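Local coordinates for protein scribble homolog (Homo sapiens, PDB 6EEY) that acts as a cell-polarity scaffold whose fourth PDZ domain, the fragment crystallised here, probably binds C-terminal peptide motifs such as those of the alpha1D-adrenergic receptor, at residues Val66-Leu71 and Thr89-Val94. The protein carries 1 engineered substitution. Residues are numbered along the deposited sequence; the frame is centred on the assembly and turned at random.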
# COMPACT_ATOMS: atom_id res chain seq x y z
N VAL A 66 4.44 -4.66 0.67
CA VAL A 66 5.36 -3.53 0.64
C VAL A 66 6.71 -4.09 1.04
O VAL A 66 6.82 -4.77 2.06
CB VAL A 66 4.92 -2.44 1.63
CG1 VAL A 66 5.91 -1.29 1.67
CG2 VAL A 66 3.56 -1.89 1.24
N ASN A 67 7.72 -3.81 0.24
CA ASN A 67 9.08 -4.30 0.49
C ASN A 67 9.07 -5.80 0.80
O ASN A 67 9.71 -6.28 1.74
CB ASN A 67 9.79 -3.49 1.57
CG ASN A 67 10.21 -2.12 1.06
OD1 ASN A 67 10.20 -1.86 -0.14
ND2 ASN A 67 10.60 -1.25 1.97
N GLN A 68 8.32 -6.53 -0.03
CA GLN A 68 8.25 -7.98 -0.04
C GLN A 68 7.49 -8.57 1.12
O GLN A 68 7.51 -9.78 1.29
CB GLN A 68 9.64 -8.64 -0.07
CG GLN A 68 10.61 -8.00 -1.02
CD GLN A 68 10.20 -8.15 -2.45
OE1 GLN A 68 9.66 -9.18 -2.84
NE2 GLN A 68 10.44 -7.11 -3.25
N GLN A 69 6.82 -7.75 1.92
CA GLN A 69 6.12 -8.21 3.11
C GLN A 69 4.62 -8.08 2.93
O GLN A 69 4.12 -7.02 2.54
CB GLN A 69 6.60 -7.42 4.32
CG GLN A 69 8.07 -7.71 4.59
CD GLN A 69 8.75 -6.62 5.36
OE1 GLN A 69 8.53 -6.46 6.57
NE2 GLN A 69 9.58 -5.83 4.68
N SER A 70 3.91 -9.17 3.19
CA SER A 70 2.48 -9.18 3.05
C SER A 70 1.82 -8.20 4.01
O SER A 70 2.18 -8.10 5.19
CB SER A 70 1.95 -10.59 3.35
OG SER A 70 0.54 -10.61 3.33
N LEU A 71 0.83 -7.48 3.52
CA LEU A 71 0.02 -6.63 4.37
C LEU A 71 -1.13 -7.36 5.02
O LEU A 71 -1.84 -6.77 5.83
CB LEU A 71 -0.54 -5.46 3.57
CG LEU A 71 0.50 -4.55 2.94
CD1 LEU A 71 -0.19 -3.34 2.37
CD2 LEU A 71 1.59 -4.13 3.92
N THR A 89 14.59 3.54 -2.55
CA THR A 89 13.48 3.03 -3.32
C THR A 89 12.55 2.32 -2.34
O THR A 89 12.92 2.03 -1.20
CB THR A 89 13.92 2.03 -4.40
OG1 THR A 89 14.50 0.89 -3.76
CG2 THR A 89 14.92 2.63 -5.37
N LEU A 90 11.35 2.03 -2.80
CA LEU A 90 10.40 1.23 -2.05
C LEU A 90 9.65 0.40 -3.07
O LEU A 90 9.31 0.89 -4.15
CB LEU A 90 9.49 2.13 -1.23
CG LEU A 90 8.50 1.39 -0.33
CD1 LEU A 90 8.35 2.11 0.99
CD2 LEU A 90 7.16 1.24 -1.03
N THR A 91 9.39 -0.85 -2.75
CA THR A 91 8.73 -1.75 -3.69
C THR A 91 7.33 -2.06 -3.21
O THR A 91 7.09 -2.25 -2.02
CB THR A 91 9.56 -3.03 -3.85
OG1 THR A 91 10.84 -2.70 -4.42
CG2 THR A 91 8.86 -4.06 -4.72
N VAL A 92 6.40 -2.11 -4.15
CA VAL A 92 5.03 -2.50 -3.84
C VAL A 92 4.62 -3.60 -4.79
O VAL A 92 5.04 -3.65 -5.95
CB VAL A 92 4.03 -1.33 -3.91
CG1 VAL A 92 4.34 -0.31 -2.82
CG2 VAL A 92 4.03 -0.68 -5.28
N LEU A 93 3.74 -4.45 -4.31
CA LEU A 93 3.09 -5.48 -5.12
C LEU A 93 1.63 -5.12 -5.19
O LEU A 93 0.96 -5.05 -4.15
CB LEU A 93 3.26 -6.85 -4.47
CG LEU A 93 2.83 -8.05 -5.31
CD1 LEU A 93 3.75 -8.23 -6.52
CD2 LEU A 93 2.80 -9.32 -4.49
N VAL A 94 1.14 -4.84 -6.39
CA VAL A 94 -0.19 -4.30 -6.57
C VAL A 94 -0.92 -5.04 -7.66
O VAL A 94 -0.33 -5.77 -8.46
CB VAL A 94 -0.17 -2.80 -6.92
CG1 VAL A 94 0.43 -2.00 -5.83
CG2 VAL A 94 0.57 -2.53 -8.22
O HOH W 1 12.11 1.15 1.29
O HOH W 2 6.75 -5.49 -2.17
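The side-chain amide of Asn67 lies across Leu90 at about a right angle, its OD1 3.7 Å from Leu90 CG, and the same oxygen meets the backbone of Thr91. Asn67 OD1 accepts the N-H of Thr91, 2.9 Å from Thr91 N, in an almost straight bond (178°) that arrives nearly along the C=O axis. The backbone N of Asn67 in turn donates to Thr91 O at 2.8 Å, so one residue grips both the N-H and the carbonyl of Thr91. Chi1 of -73° sets CG beside the residue's own backbone N, and OD1 serves as acceptor where a strand partner would offer a backbone carbonyl; a water links ND2 to Thr89 O. An alanine here would probably leave the Thr91 N-H without its acceptor and this water without its amide donor. Val66 and Val92 form an antiparallel non-hydrogen-bonded pair, and Val66 CG1 packs against Leu90 CD2 at 3.9 Å. Gln68 NE2 touches Thr91 CG2 and is hydrogen-bonded to Glu6. The type I' turn from Val66 to Gln69 thus joins strand 62-66 to 69-70 beside strand 89-94, whose other edge pairs with strand 5-10, and Val66 meets Leu82 and Leu83 at the end of helix 76-83 in the PDZ fold.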